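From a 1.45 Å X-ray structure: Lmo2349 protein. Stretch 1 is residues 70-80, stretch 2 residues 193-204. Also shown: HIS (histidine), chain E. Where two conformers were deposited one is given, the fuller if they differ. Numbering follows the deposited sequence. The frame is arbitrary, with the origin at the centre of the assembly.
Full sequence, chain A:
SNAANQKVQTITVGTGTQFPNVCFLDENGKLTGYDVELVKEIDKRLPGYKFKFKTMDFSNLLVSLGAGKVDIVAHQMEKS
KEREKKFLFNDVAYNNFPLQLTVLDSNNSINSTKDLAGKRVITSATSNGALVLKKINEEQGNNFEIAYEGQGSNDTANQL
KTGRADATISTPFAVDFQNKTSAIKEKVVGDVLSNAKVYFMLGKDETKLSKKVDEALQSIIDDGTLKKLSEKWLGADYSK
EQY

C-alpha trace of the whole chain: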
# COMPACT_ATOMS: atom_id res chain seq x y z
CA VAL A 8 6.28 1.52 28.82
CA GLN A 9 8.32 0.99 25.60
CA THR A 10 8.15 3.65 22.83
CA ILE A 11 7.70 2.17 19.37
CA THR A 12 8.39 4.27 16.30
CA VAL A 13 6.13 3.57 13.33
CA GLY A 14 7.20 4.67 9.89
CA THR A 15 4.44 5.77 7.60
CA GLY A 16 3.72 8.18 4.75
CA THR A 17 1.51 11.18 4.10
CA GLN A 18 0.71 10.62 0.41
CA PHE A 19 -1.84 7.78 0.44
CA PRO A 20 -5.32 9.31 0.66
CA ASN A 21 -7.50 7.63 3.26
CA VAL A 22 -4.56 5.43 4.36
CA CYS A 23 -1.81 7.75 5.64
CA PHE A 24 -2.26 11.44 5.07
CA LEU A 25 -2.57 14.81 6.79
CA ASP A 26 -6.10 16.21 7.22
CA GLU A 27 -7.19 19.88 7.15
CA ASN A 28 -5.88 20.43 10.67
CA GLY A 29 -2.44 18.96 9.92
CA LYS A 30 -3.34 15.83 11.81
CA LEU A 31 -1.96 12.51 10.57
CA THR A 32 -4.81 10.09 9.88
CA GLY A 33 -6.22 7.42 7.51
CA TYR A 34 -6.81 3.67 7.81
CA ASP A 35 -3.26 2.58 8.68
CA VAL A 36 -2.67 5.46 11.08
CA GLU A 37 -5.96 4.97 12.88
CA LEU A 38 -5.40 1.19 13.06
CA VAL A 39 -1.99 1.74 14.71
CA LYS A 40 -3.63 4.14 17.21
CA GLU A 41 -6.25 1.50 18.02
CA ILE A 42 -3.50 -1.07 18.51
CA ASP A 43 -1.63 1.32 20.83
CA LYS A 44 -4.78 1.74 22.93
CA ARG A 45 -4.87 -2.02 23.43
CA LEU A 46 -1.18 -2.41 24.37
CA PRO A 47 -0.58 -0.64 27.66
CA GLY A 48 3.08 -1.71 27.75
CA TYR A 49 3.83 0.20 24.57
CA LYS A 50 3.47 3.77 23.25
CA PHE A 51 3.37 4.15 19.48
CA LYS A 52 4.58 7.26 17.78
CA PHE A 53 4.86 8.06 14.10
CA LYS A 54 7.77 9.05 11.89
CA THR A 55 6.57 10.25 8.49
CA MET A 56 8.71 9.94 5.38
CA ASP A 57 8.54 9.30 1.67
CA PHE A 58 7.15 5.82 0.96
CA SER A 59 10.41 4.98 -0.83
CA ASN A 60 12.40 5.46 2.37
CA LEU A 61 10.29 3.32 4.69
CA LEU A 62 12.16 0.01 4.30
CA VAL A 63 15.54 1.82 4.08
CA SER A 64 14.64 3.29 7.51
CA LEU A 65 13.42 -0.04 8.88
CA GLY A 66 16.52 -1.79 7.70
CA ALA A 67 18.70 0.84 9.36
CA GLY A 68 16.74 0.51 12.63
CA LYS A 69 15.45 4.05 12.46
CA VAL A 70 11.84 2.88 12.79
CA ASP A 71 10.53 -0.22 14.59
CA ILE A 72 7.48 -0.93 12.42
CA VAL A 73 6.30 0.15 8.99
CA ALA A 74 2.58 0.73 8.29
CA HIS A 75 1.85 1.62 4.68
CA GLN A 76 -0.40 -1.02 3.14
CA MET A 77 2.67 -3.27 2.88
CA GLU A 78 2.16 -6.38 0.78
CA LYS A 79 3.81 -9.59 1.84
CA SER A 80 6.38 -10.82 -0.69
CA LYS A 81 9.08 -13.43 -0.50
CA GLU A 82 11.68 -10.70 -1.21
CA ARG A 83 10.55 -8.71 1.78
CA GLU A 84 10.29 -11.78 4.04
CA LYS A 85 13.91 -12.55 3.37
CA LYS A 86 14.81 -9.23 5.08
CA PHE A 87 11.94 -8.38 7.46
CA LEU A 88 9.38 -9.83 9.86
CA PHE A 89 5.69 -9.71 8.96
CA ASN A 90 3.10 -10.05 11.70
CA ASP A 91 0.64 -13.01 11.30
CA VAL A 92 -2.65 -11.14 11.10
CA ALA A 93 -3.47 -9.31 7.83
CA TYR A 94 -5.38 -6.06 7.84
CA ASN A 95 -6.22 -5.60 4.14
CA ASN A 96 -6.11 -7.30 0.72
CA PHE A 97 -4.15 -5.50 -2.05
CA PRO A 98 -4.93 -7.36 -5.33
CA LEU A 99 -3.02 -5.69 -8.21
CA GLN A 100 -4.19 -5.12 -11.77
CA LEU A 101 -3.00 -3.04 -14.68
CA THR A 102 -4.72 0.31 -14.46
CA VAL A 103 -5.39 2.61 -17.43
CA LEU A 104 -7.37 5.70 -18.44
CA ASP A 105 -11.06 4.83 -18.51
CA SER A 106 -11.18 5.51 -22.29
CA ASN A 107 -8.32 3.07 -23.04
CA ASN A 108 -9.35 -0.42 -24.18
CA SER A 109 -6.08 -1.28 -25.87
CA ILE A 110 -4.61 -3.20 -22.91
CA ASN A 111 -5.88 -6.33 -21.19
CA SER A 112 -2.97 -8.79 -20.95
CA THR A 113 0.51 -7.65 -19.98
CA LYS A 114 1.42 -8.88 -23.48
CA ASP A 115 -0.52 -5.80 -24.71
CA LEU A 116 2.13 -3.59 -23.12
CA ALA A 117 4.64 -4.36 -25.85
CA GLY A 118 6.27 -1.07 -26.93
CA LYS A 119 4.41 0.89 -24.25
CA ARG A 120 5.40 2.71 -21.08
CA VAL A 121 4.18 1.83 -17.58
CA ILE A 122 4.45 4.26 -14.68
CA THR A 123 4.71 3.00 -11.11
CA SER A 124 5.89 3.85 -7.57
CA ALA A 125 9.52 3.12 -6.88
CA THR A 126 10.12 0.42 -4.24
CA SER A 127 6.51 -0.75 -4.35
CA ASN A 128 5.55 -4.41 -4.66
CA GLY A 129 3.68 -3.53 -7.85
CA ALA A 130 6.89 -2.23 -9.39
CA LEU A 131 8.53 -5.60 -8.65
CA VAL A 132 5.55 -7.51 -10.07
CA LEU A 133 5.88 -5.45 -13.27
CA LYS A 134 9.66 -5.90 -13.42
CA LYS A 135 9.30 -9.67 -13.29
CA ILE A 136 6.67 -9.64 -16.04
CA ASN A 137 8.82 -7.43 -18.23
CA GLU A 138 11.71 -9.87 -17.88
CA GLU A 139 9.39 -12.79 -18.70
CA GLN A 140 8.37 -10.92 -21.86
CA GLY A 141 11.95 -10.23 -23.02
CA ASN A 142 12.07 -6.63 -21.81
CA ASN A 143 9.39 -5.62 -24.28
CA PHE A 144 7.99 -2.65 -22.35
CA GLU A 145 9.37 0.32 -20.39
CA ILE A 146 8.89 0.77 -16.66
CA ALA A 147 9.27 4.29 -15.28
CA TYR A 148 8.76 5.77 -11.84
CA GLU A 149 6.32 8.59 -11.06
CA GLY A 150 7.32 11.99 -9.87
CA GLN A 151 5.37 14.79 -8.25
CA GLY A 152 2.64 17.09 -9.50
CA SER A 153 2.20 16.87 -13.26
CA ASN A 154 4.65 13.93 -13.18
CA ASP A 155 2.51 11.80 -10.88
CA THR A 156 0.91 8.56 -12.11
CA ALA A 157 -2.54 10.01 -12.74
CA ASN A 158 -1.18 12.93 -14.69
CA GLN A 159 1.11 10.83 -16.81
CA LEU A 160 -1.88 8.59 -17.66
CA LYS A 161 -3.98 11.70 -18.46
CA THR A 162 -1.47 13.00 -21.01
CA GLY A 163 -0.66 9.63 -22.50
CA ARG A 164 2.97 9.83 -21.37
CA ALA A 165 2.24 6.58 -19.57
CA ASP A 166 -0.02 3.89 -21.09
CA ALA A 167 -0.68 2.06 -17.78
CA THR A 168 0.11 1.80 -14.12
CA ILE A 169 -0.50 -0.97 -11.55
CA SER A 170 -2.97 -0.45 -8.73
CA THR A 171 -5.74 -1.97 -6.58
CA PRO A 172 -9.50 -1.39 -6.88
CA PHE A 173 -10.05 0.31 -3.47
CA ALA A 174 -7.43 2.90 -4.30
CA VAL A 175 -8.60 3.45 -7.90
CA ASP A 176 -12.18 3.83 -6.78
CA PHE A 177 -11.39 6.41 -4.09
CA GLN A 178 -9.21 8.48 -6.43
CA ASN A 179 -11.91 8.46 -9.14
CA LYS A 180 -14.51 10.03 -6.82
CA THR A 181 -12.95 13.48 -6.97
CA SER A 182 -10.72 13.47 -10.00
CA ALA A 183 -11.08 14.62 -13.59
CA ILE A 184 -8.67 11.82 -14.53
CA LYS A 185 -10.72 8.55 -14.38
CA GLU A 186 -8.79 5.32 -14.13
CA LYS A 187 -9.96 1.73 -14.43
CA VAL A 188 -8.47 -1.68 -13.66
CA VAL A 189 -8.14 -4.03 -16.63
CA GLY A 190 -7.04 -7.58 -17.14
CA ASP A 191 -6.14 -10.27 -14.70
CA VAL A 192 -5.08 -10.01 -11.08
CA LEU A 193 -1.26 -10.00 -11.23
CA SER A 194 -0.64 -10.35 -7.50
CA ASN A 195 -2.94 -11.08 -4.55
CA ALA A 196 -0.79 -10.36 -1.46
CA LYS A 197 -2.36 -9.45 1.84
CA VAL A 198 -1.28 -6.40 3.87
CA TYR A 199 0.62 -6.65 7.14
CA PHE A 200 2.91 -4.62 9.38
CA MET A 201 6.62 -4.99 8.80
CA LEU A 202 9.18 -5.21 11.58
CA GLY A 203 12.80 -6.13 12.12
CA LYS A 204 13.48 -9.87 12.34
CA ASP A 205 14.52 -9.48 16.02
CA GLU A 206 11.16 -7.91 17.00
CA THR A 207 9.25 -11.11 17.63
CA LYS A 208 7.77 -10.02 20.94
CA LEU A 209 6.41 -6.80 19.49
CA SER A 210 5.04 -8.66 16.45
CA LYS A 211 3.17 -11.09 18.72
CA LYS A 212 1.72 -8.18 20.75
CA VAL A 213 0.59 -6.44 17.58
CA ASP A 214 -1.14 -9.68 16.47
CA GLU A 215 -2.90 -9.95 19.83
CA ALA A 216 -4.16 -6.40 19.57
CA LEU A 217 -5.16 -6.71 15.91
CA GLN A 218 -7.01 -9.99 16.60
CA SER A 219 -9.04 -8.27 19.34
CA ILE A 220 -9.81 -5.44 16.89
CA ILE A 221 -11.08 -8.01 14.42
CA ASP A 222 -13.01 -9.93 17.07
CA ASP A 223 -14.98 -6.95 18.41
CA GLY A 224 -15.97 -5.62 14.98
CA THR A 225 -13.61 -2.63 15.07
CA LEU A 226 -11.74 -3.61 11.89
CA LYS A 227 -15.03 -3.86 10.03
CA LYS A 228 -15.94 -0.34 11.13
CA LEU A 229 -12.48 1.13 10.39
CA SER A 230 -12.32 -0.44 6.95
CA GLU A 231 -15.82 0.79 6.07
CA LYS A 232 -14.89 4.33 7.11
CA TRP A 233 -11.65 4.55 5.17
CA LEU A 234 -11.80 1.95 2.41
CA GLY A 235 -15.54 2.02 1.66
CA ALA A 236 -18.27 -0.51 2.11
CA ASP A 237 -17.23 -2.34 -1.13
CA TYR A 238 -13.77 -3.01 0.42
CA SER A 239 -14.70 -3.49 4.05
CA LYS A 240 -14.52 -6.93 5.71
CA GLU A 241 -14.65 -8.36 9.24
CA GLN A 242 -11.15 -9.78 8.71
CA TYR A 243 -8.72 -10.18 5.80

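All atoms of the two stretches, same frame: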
# COMPACT_ATOMS: atom_id res chain seq x y z
N VAL A 70 13.20 3.13 12.33
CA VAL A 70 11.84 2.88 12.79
C VAL A 70 11.77 1.41 13.27
O VAL A 70 12.61 0.59 12.90
CB VAL A 70 10.79 3.16 11.71
CG1 VAL A 70 10.78 4.67 11.30
CG2 VAL A 70 10.95 2.23 10.52
N ASP A 71 10.77 1.11 14.10
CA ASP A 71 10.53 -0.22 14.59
C ASP A 71 9.50 -1.03 13.81
O ASP A 71 9.55 -2.26 13.78
CB ASP A 71 10.11 -0.16 16.07
CG ASP A 71 11.12 0.60 16.93
OD1 ASP A 71 12.34 0.29 16.85
OD2 ASP A 71 10.71 1.52 17.70
N ILE A 72 8.57 -0.33 13.19
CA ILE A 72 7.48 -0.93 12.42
C ILE A 72 7.22 -0.04 11.26
O ILE A 72 7.36 1.19 11.40
CB ILE A 72 6.16 -0.96 13.24
CG1 ILE A 72 6.32 -1.81 14.49
CG2 ILE A 72 4.99 -1.47 12.38
CD1 ILE A 72 5.05 -1.95 15.33
N VAL A 73 6.80 -0.64 10.14
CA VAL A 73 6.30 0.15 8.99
C VAL A 73 4.84 -0.21 8.78
O VAL A 73 4.48 -1.41 8.78
CB VAL A 73 7.14 -0.12 7.73
CG1 VAL A 73 6.47 0.44 6.47
CG2 VAL A 73 8.54 0.47 7.90
N ALA A 74 4.03 0.84 8.61
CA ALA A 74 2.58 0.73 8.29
C ALA A 74 2.28 1.56 7.06
O ALA A 74 2.28 2.78 7.16
CB ALA A 74 1.75 1.23 9.46
N HIS A 75 2.15 0.93 5.90
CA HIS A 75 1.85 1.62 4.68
C HIS A 75 1.27 0.67 3.66
O HIS A 75 1.80 0.54 2.56
CB HIS A 75 3.13 2.30 4.12
CG HIS A 75 2.86 3.39 3.10
ND1 HIS A 75 2.29 3.16 1.87
CD2 HIS A 75 3.10 4.76 3.15
CE1 HIS A 75 2.17 4.35 1.22
NE2 HIS A 75 2.69 5.31 1.97
N GLN A 76 0.23 -0.05 4.05
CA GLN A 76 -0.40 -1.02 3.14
C GLN A 76 0.64 -1.99 2.56
O GLN A 76 0.63 -2.28 1.35
CB GLN A 76 -1.19 -0.32 2.07
CG GLN A 76 -2.46 0.34 2.60
CD GLN A 76 -3.51 -0.68 2.99
OE1 GLN A 76 -3.88 -1.53 2.18
NE2 GLN A 76 -3.96 -0.61 4.24
N MET A 77 1.55 -2.48 3.41
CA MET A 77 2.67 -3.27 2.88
C MET A 77 2.26 -4.71 2.56
O MET A 77 1.87 -5.48 3.45
CB MET A 77 3.86 -3.29 3.86
CG MET A 77 4.40 -1.89 4.17
SD MET A 77 4.97 -0.96 2.75
CE MET A 77 6.59 -1.69 2.51
N GLU A 78 2.41 -5.05 1.28
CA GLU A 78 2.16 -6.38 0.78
C GLU A 78 3.24 -7.35 1.17
O GLU A 78 4.43 -7.05 1.05
CB GLU A 78 2.07 -6.30 -0.74
CG GLU A 78 0.83 -5.59 -1.26
CD GLU A 78 1.00 -5.17 -2.73
OE1 GLU A 78 1.09 -6.07 -3.60
OE2 GLU A 78 1.09 -3.96 -3.02
N LYS A 79 2.85 -8.56 1.58
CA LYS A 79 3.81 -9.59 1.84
C LYS A 79 4.38 -10.13 0.54
O LYS A 79 3.64 -10.44 -0.37
CB LYS A 79 3.22 -10.71 2.68
CG LYS A 79 4.26 -11.76 3.06
CD LYS A 79 3.65 -13.03 3.60
CE LYS A 79 3.06 -12.83 4.96
NZ LYS A 79 2.31 -14.06 5.31
N SER A 80 5.68 -10.20 0.44
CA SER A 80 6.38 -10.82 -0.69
C SER A 80 7.53 -11.64 -0.14
O SER A 80 8.07 -11.35 0.92
CB SER A 80 6.94 -9.78 -1.64
OG SER A 80 7.98 -9.01 -1.05
N LEU A 193 -2.66 -9.69 -11.05
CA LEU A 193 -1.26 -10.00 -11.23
C LEU A 193 -0.56 -10.37 -9.94
O LEU A 193 0.52 -10.95 -10.00
CB LEU A 193 -0.55 -8.82 -11.88
CG LEU A 193 -1.10 -8.34 -13.24
CD1 LEU A 193 -0.38 -7.05 -13.66
CD2 LEU A 193 -1.07 -9.43 -14.31
N SER A 194 -1.17 -10.04 -8.82
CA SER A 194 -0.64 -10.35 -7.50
C SER A 194 -1.81 -10.22 -6.53
O SER A 194 -2.62 -9.31 -6.68
CB SER A 194 0.47 -9.34 -7.15
OG SER A 194 0.92 -9.50 -5.79
N ASN A 195 -1.86 -11.09 -5.53
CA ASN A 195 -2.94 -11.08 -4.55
C ASN A 195 -2.40 -11.21 -3.11
O ASN A 195 -2.90 -12.01 -2.32
CB ASN A 195 -3.99 -12.17 -4.83
CG ASN A 195 -5.28 -11.94 -4.08
OD1 ASN A 195 -5.59 -10.81 -3.65
ND2 ASN A 195 -6.02 -13.00 -3.85
N ALA A 196 -1.37 -10.41 -2.80
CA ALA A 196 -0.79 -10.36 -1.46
C ALA A 196 -1.73 -9.70 -0.47
O ALA A 196 -2.49 -8.77 -0.82
CB ALA A 196 0.53 -9.62 -1.49
N LYS A 197 -1.70 -10.18 0.76
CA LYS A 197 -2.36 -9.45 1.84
C LYS A 197 -1.39 -8.43 2.45
O LYS A 197 -0.20 -8.45 2.20
CB LYS A 197 -2.88 -10.44 2.88
CG LYS A 197 -3.93 -11.41 2.38
CD LYS A 197 -4.48 -12.37 3.43
CE LYS A 197 -5.52 -13.29 2.79
NZ LYS A 197 -6.14 -14.14 3.80
N VAL A 198 -1.96 -7.55 3.27
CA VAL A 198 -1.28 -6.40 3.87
C VAL A 198 -1.05 -6.69 5.36
O VAL A 198 -1.96 -7.13 6.08
CB VAL A 198 -2.15 -5.15 3.70
CG1 VAL A 198 -1.74 -4.02 4.68
CG2 VAL A 198 -2.12 -4.66 2.23
N TYR A 199 0.18 -6.43 5.80
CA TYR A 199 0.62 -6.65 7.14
C TYR A 199 1.53 -5.51 7.58
O TYR A 199 2.03 -4.75 6.76
CB TYR A 199 1.42 -7.95 7.24
CG TYR A 199 0.76 -9.20 6.73
CD1 TYR A 199 0.78 -9.52 5.37
CD2 TYR A 199 0.14 -10.08 7.59
CE1 TYR A 199 0.22 -10.67 4.89
CE2 TYR A 199 -0.46 -11.22 7.12
CZ TYR A 199 -0.40 -11.52 5.76
OH TYR A 199 -0.96 -12.66 5.29
N PHE A 200 1.81 -5.44 8.88
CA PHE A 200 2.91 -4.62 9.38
C PHE A 200 4.26 -5.30 9.12
O PHE A 200 4.34 -6.53 9.07
CB PHE A 200 2.75 -4.33 10.86
CG PHE A 200 1.47 -3.63 11.19
CD1 PHE A 200 1.32 -2.31 10.86
CD2 PHE A 200 0.39 -4.29 11.81
CE1 PHE A 200 0.16 -1.63 11.12
CE2 PHE A 200 -0.81 -3.62 12.04
CZ PHE A 200 -0.92 -2.28 11.73
N MET A 201 5.29 -4.49 8.96
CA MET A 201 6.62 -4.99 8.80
C MET A 201 7.49 -4.53 9.93
O MET A 201 7.41 -3.37 10.35
CB MET A 201 7.23 -4.53 7.46
CG MET A 201 6.46 -5.09 6.27
SD MET A 201 7.15 -4.63 4.66
CE MET A 201 8.79 -5.34 4.76
N LEU A 202 8.31 -5.45 10.42
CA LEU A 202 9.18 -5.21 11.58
C LEU A 202 10.57 -5.76 11.29
O LEU A 202 10.79 -6.49 10.35
CB LEU A 202 8.61 -5.92 12.81
CG LEU A 202 7.16 -5.60 13.20
CD1 LEU A 202 6.15 -6.57 12.57
CD2 LEU A 202 7.02 -5.59 14.73
N GLY A 203 11.52 -5.44 12.16
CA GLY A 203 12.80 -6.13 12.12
C GLY A 203 12.67 -7.56 12.56
O GLY A 203 11.81 -7.89 13.38
N LYS A 204 13.54 -8.43 12.05
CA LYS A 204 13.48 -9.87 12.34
C LYS A 204 13.64 -10.17 13.83
O LYS A 204 13.13 -11.19 14.28
CB LYS A 204 14.54 -10.65 11.52
CG LYS A 204 14.12 -10.85 10.06
CD LYS A 204 12.97 -11.80 9.86
CE LYS A 204 12.84 -12.31 8.41
NZ LYS A 204 11.47 -12.93 8.13
N HIS E . 1.03 -1.91 -1.23
CA HIS E . 2.34 -1.28 -1.59
C HIS E . 3.51 -2.18 -1.34
O HIS E . 3.33 -3.21 -0.68
CB HIS E . 2.53 0.02 -0.82
CG HIS E . 1.90 1.19 -1.52
ND1 HIS E . 0.58 1.25 -1.73
CD2 HIS E . 2.46 2.33 -2.13
CE1 HIS E . 0.31 2.38 -2.43
NE2 HIS E . 1.46 3.04 -2.64
OXT HIS E . 4.63 -1.88 -1.81
O HOH W 1 1.68 -2.03 6.31
O HOH W 2 -0.65 -7.89 -4.27
O HOH W 3 -0.10 -14.12 3.45

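The two stretches run antiparallel and are joined by two short ladders, one at Val73 with Met201 and one around Glu78 with Val198. The register shifts by two residues between them, so the backbones part in the middle and meet again.

Stretch 1 enters with Val70, which stays out of reach, and Asp71, which offers mainly its carbonyl: Asp71 O lies 3.7 Å from Leu202 CA. At Ile72 the pairing turns apolar. Its CG1 packs 3.9 Å from Leu202 CD2, and its CG2 sits 3.9 Å from Phe200 CB. Ile72 CA also approaches Met201 O at 3.2 Å, a CA-H...O contact with the same carbonyl that the next residue uses.

That residue, Val73, closes the first ladder with a reciprocal pair of bonds: Val73 N donates to Met201 O at 2.8 Å, and Met201 N donates to Val73 O at 3.2 Å. The side chains of this pair share the sheet face opposite that of Ile72 and Leu202, with Val73 CB 4.4 Å from Met201 CB. Ala74 then fits its small side chain against the edge of the Phe200 ring, CB to CE1 at 3.7 Å.

Where the backbones separate, water replaces direct pairing. One water accepts from His75 N (3.0 Å) and Met77 N (2.9 Å) and donates to Tyr199 O (2.8 Å), satisfying three backbone groups across the register shift. Gln76 points its CA-to-CB bond away from stretch 2, yet its end returns, with OE1 3.6 Å from Val198 CG2.

Met77 reopens the direct bonding. Its carbonyl accepts from Tyr199 N at 3.0 Å, while Met77 CB packs 3.6 Å from Met201 SD, tying the second ladder to the side chains of the first. Glu78 faces two tasks. Its backbone N donates to the bound histidine, Glu78 N to HIS O at 2.8 Å, while its side chain reaches stretch 2 through a second water, which donates to Glu78 OE1 (2.6 Å) and accepts from Ser194 OG (2.7 Å) and Ala196 N (3.0 Å). Closer to the backbone, Glu78 CB rests 3.7 Å from Ala196 CB.

Lys79 completes the ladder, its N donating to Lys197 O at 3.1 Å. Its CE lies over one face of the Tyr199 ring, 4.0 Å from the ring centroid, in a CH-pi contact, and a third water links Lys79 NZ (3.0 Å) with Tyr199 OH (2.5 Å). Ser80 leaves the contact and caps the helix that follows.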